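Long-range contacts in conserved hypothetical exported protein (Bacteroides fragilis, PDB 4JJA), which is of unknown function but may act as a beta-N-acetylmuramidase on peptidoglycan: residues R24-F28 with H39-L44; I109-G113 with Y211-P217. All blocks are in the same frame, centred on the assembly; numbering follows the deposited sequence.

Contact 1: residues R24-F28 with H39-L44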
loop_
_atom_site.group_PDB
_atom_site.type_symbol
_atom_site.label_atom_id
_atom_site.label_comp_id
_atom_site.label_asym_id
_atom_site.label_seq_id
_atom_site.Cartn_x
_atom_site.Cartn_y
_atom_site.Cartn_z
ATOM N N ARG A 24 -0.300 6.368 -28.167
ATOM C CA ARG A 24 -0.911 7.353 -27.298
ATOM C C ARG A 24 -0.888 6.780 -25.885
ATOM O O ARG A 24 -1.322 5.671 -25.664
ATOM C CB ARG A 24 -2.339 7.609 -27.728
ATOM C CG ARG A 24 -2.503 8.204 -29.136
ATOM C CD ARG A 24 -3.956 8.143 -29.569
ATOM N NE ARG A 24 -4.435 6.734 -29.680
ATOM C CZ ARG A 24 -5.711 6.333 -29.575
ATOM N NH1 ARG A 24 -6.664 7.217 -29.320
ATOM N NH2 ARG A 24 -6.043 5.049 -29.680
ATOM N N ILE A 25 -0.357 7.546 -24.938
ATOM C CA ILE A 25 0.043 7.002 -23.632
ATOM C C ILE A 25 -0.750 7.678 -22.509
ATOM O O ILE A 25 -0.873 8.901 -22.448
ATOM C CB ILE A 25 1.561 7.218 -23.395
ATOM C CG1 ILE A 25 2.390 6.506 -24.471
ATOM C CG2 ILE A 25 1.978 6.764 -21.963
ATOM C CD1 ILE A 25 3.755 7.079 -24.630
ATOM N N ALA A 26 -1.309 6.878 -21.624
ATOM C CA ALA A 26 -1.808 7.356 -20.333
ATOM C C ALA A 26 -0.908 6.818 -19.245
ATOM O O ALA A 26 -0.320 5.779 -19.408
ATOM C CB ALA A 26 -3.224 6.863 -20.081
ATOM N N ILE A 27 -0.836 7.538 -18.134
ATOM C CA ILE A 27 -0.014 7.142 -16.984
ATOM C C ILE A 27 -0.876 7.110 -15.720
ATOM O O ILE A 27 -1.656 8.053 -15.484
ATOM C CB ILE A 27 1.123 8.095 -16.772
ATOM C CG1 ILE A 27 2.004 8.215 -18.010
ATOM C CG2 ILE A 27 1.930 7.695 -15.553
ATOM C CD1 ILE A 27 2.948 9.345 -17.928
ATOM N N PHE A 28 -0.714 6.056 -14.902
ATOM C CA PHE A 28 -1.255 5.964 -13.556
ATOM C C PHE A 28 -0.096 6.134 -12.622
ATOM O O PHE A 28 0.809 5.289 -12.569
ATOM C CB PHE A 28 -1.960 4.644 -13.315
ATOM C CG PHE A 28 -2.378 4.410 -11.874
ATOM C CD1 PHE A 28 -3.299 5.217 -11.280
ATOM C CD2 PHE A 28 -1.866 3.360 -11.138
ATOM C CE1 PHE A 28 -3.704 4.985 -9.947
ATOM C CE2 PHE A 28 -2.232 3.130 -9.840
ATOM C CZ PHE A 28 -3.136 3.933 -9.245
ATOM N N HIS A 39 8.906 13.939 -13.143
ATOM C CA HIS A 39 7.956 12.874 -13.167
ATOM C C HIS A 39 8.192 12.055 -14.469
ATOM O O HIS A 39 8.677 12.578 -15.498
ATOM C CB HIS A 39 6.543 13.388 -13.109
ATOM C CG HIS A 39 5.577 12.310 -12.766
ATOM N ND1 HIS A 39 4.958 11.536 -13.721
ATOM C CD2 HIS A 39 5.162 11.840 -11.550
ATOM C CE1 HIS A 39 4.196 10.643 -13.111
ATOM N NE2 HIS A 39 4.267 10.833 -11.795
ATOM N N LEU A 40 7.898 10.763 -14.434
ATOM C CA LEU A 40 7.897 9.943 -15.667
ATOM C C LEU A 40 7.199 10.735 -16.777
ATOM O O LEU A 40 7.622 10.709 -17.935
ATOM C CB LEU A 40 7.115 8.653 -15.421
ATOM C CG LEU A 40 6.834 7.779 -16.637
ATOM C CD1 LEU A 40 8.208 7.231 -17.111
ATOM C CD2 LEU A 40 5.770 6.637 -16.312
ATOM N N LEU A 41 6.122 11.426 -16.450
ATOM C CA LEU A 41 5.382 12.237 -17.416
ATOM C C LEU A 41 6.332 13.211 -18.153
ATOM O O LEU A 41 6.267 13.352 -19.356
ATOM C CB LEU A 41 4.270 13.003 -16.685
ATOM C CG LEU A 41 3.573 14.065 -17.538
ATOM C CD1 LEU A 41 2.831 13.444 -18.674
ATOM C CD2 LEU A 41 2.659 14.907 -16.659
ATOM N N ASP A 42 7.190 13.871 -17.400
ATOM C CA ASP A 42 8.129 14.867 -17.971
ATOM C C ASP A 42 9.180 14.194 -18.829
ATOM O O ASP A 42 9.512 14.668 -19.931
ATOM C CB ASP A 42 8.808 15.641 -16.860
ATOM C CG ASP A 42 7.802 16.404 -15.993
ATOM O OD1 ASP A 42 6.916 17.138 -16.508
ATOM O OD2 ASP A 42 7.806 16.185 -14.764
ATOM N N ILE A 43 9.698 13.068 -18.380
ATOM C CA ILE A 43 10.715 12.343 -19.118
ATOM C C ILE A 43 10.139 11.886 -20.465
ATOM O O ILE A 43 10.790 12.016 -21.529
ATOM C CB ILE A 43 11.198 11.155 -18.331
ATOM C CG1 ILE A 43 11.987 11.659 -17.112
ATOM C CG2 ILE A 43 12.063 10.217 -19.155
ATOM C CD1 ILE A 43 12.116 10.642 -16.004
ATOM N N LEU A 44 8.917 11.376 -20.449
ATOM C CA LEU A 44 8.317 10.899 -21.667
ATOM C C LEU A 44 8.042 12.043 -22.639
ATOM O O LEU A 44 8.352 11.938 -23.812
ATOM C CB LEU A 44 7.036 10.127 -21.392
ATOM C CG LEU A 44 7.224 8.827 -20.623
ATOM C CD1 LEU A 44 5.855 8.152 -20.413
ATOM C CD2 LEU A 44 8.163 7.877 -21.343
#

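Contact 2: residues I109-G113 with Y211-P217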
loop_
_atom_site.group_PDB
_atom_site.type_symbol
_atom_site.label_atom_id
_atom_site.label_comp_id
_atom_site.label_asym_id
_atom_site.label_seq_id
_atom_site.Cartn_x
_atom_site.Cartn_y
_atom_site.Cartn_z
ATOM N N ILE A 109 4.267 3.718 -9.804
ATOM C CA ILE A 109 3.831 4.294 -8.552
ATOM C C ILE A 109 4.440 3.503 -7.435
ATOM O O ILE A 109 4.574 2.281 -7.560
ATOM C CB ILE A 109 2.273 4.349 -8.461
ATOM C CG1 ILE A 109 1.792 5.314 -7.359
ATOM C CG2 ILE A 109 1.625 2.946 -8.349
ATOM C CD1 ILE A 109 0.303 5.604 -7.467
ATOM N N GLN A 110 4.778 4.187 -6.347
ATOM C CA GLN A 110 5.432 3.541 -5.190
ATOM C C GLN A 110 4.399 3.132 -4.143
ATOM O O GLN A 110 3.755 3.983 -3.517
ATOM C CB GLN A 110 6.488 4.463 -4.570
ATOM C CG GLN A 110 7.233 3.814 -3.418
ATOM C CD GLN A 110 8.018 2.587 -3.863
ATOM O OE1 GLN A 110 8.952 2.700 -4.648
ATOM N NE2 GLN A 110 7.637 1.415 -3.375
ATOM N N ASP A 111 4.319 1.811 -3.897
ATOM C CA ASP A 111 3.433 1.170 -2.960
ATOM C C ASP A 111 4.171 0.855 -1.641
ATOM O O ASP A 111 5.405 0.902 -1.585
ATOM C CB ASP A 111 2.956 -0.177 -3.620
ATOM C CG ASP A 111 2.000 -0.920 -2.788
ATOM O OD1 ASP A 111 1.057 -0.291 -2.278
ATOM O OD2 ASP A 111 2.211 -2.154 -2.600
ATOM N N VAL A 112 3.445 0.414 -0.601
ATOM C CA VAL A 112 4.064 0.004 0.668
ATOM C C VAL A 112 3.803 -1.439 1.085
ATOM O O VAL A 112 4.278 -1.871 2.110
ATOM C CB VAL A 112 3.726 0.976 1.814
ATOM C CG1 VAL A 112 4.178 2.415 1.455
ATOM C CG2 VAL A 112 2.272 0.960 2.117
ATOM N N GLY A 113 3.037 -2.172 0.281
ATOM C CA GLY A 113 2.864 -3.617 0.497
ATOM C C GLY A 113 1.844 -4.116 1.475
ATOM O O GLY A 113 1.999 -5.172 2.051
ATOM N N TYR A 211 14.596 -2.184 0.214
ATOM C CA TYR A 211 14.588 -0.913 -0.467
ATOM C C TYR A 211 13.995 0.152 0.390
ATOM O O TYR A 211 12.934 -0.045 0.980
ATOM C CB TYR A 211 13.833 -1.032 -1.760
ATOM C CG TYR A 211 13.716 0.240 -2.574
ATOM C CD1 TYR A 211 14.743 0.700 -3.385
ATOM C CD2 TYR A 211 12.526 0.962 -2.596
ATOM C CE1 TYR A 211 14.577 1.816 -4.160
ATOM C CE2 TYR A 211 12.348 2.060 -3.383
ATOM C CZ TYR A 211 13.383 2.477 -4.195
ATOM O OH TYR A 211 13.153 3.607 -4.975
ATOM N N ARG A 212 14.629 1.325 0.397
ATOM C CA ARG A 212 14.178 2.486 1.156
ATOM C C ARG A 212 13.626 3.530 0.205
ATOM O O ARG A 212 14.213 3.791 -0.835
ATOM C CB ARG A 212 15.343 3.056 1.966
ATOM C CG ARG A 212 15.787 2.097 3.018
ATOM C CD ARG A 212 16.874 2.590 3.905
ATOM N NE ARG A 212 16.511 3.525 4.909
ATOM C CZ ARG A 212 16.138 3.197 6.144
ATOM N NH1 ARG A 212 16.008 1.949 6.535
ATOM N NH2 ARG A 212 15.919 4.164 6.983
ATOM N N LEU A 213 12.476 4.068 0.528
ATOM C CA LEU A 213 11.746 4.936 -0.363
ATOM C C LEU A 213 12.338 6.340 -0.298
ATOM O O LEU A 213 12.429 6.916 0.767
ATOM C CB LEU A 213 10.278 5.015 0.060
ATOM C CG LEU A 213 9.412 3.873 -0.432
ATOM C CD1 LEU A 213 9.843 2.493 -0.186
ATOM C CD2 LEU A 213 7.996 4.076 -0.003
ATOM N N PRO A 214 12.722 6.909 -1.444
ATOM C CA PRO A 214 13.275 8.266 -1.413
ATOM C C PRO A 214 12.249 9.338 -1.136
ATOM O O PRO A 214 12.617 10.417 -0.627
ATOM C CB PRO A 214 13.862 8.414 -2.822
ATOM C CG PRO A 214 13.016 7.453 -3.705
ATOM C CD PRO A 214 12.777 6.299 -2.804
ATOM N N ILE A 215 10.987 9.074 -1.505
ATOM C CA ILE A 215 9.890 10.056 -1.496
ATOM C C ILE A 215 8.761 9.447 -0.621
ATOM O O ILE A 215 8.335 8.311 -0.861
ATOM C CB ILE A 215 9.348 10.324 -2.952
ATOM C CG1 ILE A 215 10.484 10.863 -3.864
ATOM C CG2 ILE A 215 8.134 11.215 -2.934
ATOM C CD1 ILE A 215 10.099 11.057 -5.338
ATOM N N PRO A 216 8.225 10.222 0.340
ATOM C CA PRO A 216 7.155 9.639 1.180
ATOM C C PRO A 216 5.935 9.274 0.363
ATOM O O PRO A 216 5.420 10.104 -0.373
ATOM C CB PRO A 216 6.800 10.794 2.155
ATOM C CG PRO A 216 7.217 12.032 1.369
ATOM C CD PRO A 216 8.482 11.640 0.672
ATOM N N PRO A 217 5.452 8.041 0.537
ATOM C CA PRO A 217 4.351 7.622 -0.314
ATOM C C PRO A 217 3.002 8.211 0.057
ATOM O O PRO A 217 2.139 8.344 -0.789
ATOM C CB PRO A 217 4.372 6.095 -0.162
ATOM C CG PRO A 217 4.999 5.877 1.216
ATOM C CD PRO A 217 6.007 6.931 1.346
HETATM O O HOH W 1 10.589 4.621 -5.641
HETATM O O HOH W 2 2.805 6.697 -3.253
#

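Contact 1: residues R24-F28 with H39-L44
Strand 24-28 and the first turn of helix 40-46 run nearly antiparallel, at 161°, with their axes 10.3 Å apart at closest approach, and two isoleucines on one side of the strand fill the gap. Ile27 is the principal bump. Ile27 CD1 reaches into a hollow walled by Leu40, Leu41 and Leu44, 3.8 Å from Leu41 CA and 4.0 Å from Leu44 CD1, close enough to touch the helix backbone itself. The other branch fits beside this hollow: Ile27 CG2 lies 4.1 Å from Leu40 CD2 and 4.4 Å from His39 CE1, at the edge of the imidazole. Two residues back along the strand, Ile25 makes a looser contact, its CG2 4.4 Å from Leu44 CD1.

Apart from the imidazole edge, the packing is between aliphatic side chains, and the polar groups of His39 and Asp42 are paired at the start of the helix. His39 is the N-cap residue, with ND1 accepting from Leu41 N at 3.0 Å, while Asp42 OD2 accepts from His39 N at 3.0 Å, a capping box. The far side of the imidazole bonds through NE2 to Ser29, and Asp42 also forms a salt bridge with Arg62.

This is the first half of a beta-alpha-beta crossover in a Rossmann-like parallel sheet: the helix lies over one face of the sheet and leads into strand 50-56, which pairs alongside 24-28. There Leu41 packs on Val51 and Ile54, Leu40 and Leu44 reach Ile106 of strand 104-107, and Tyr16, Phe17 and Leu20 of helix 13-20 close the flank.

Contact 2: residues I109-G113 with Y211-P217
Two irregular loops meet here in a buried contact, part apolar and part water-bridged: loop 109-113 comes just after strand 104-107, while loop 211-217 lies between strand 197-200 and helix 224-233. Gln110 is the centrepiece, with Tyr211 and Leu213 of the second loop against its side chain. Gln110 CG rests 3.5 Å from Leu213 CD2, while Gln110 OE1 comes to 3.7 Å from Tyr211 CE2. One water bonds to Gln110 OE1 at 2.7 Å and to Tyr211 OH at 2.8 Å; another donates to Gln110 O at 2.9 Å and to Pro217 O at 3.0 Å, so solvent joins the loops at two places. Gln110 NE2 turns back on its own loop, donating to Asp111 O at 2.9 Å, and also bonds to Pro143 O. In Rossmann-like folds, loops that follow parallel strands gather at the C-terminal edge of the sheet, where binding sites commonly lie, and 109-113 occupies such a position. Val112 adds a second apolar patch: its CG1 packs 3.6 Å from Pro217 CG and, more loosely, 4.4 Å from Leu213 CD2. Helix 224-233 backs this patch, Ile227 touching Leu213 and Pro217, and Tyr230 touching Val112.

Contacts 1 and 2 come one after the other along the chain, their centres 19 Å apart, and are joined through neighbouring strands of the parallel sheet. Phe28, which turns away from helix 40-44, ends with CE2 4.1 Å from Ile109 CG2 at the start of the other contact's first loop. The residues following strand 24-28 also touch both contacts: Ser29 bonds to His39 of contact 1, whereas His31 bonds to Pro216 and Thr32 to Gln110 of contact 2. Contact 1 lies peripherally, about 22 Å from the chain centre to its own centre, and contact 2 more centrally, at about 9 Å.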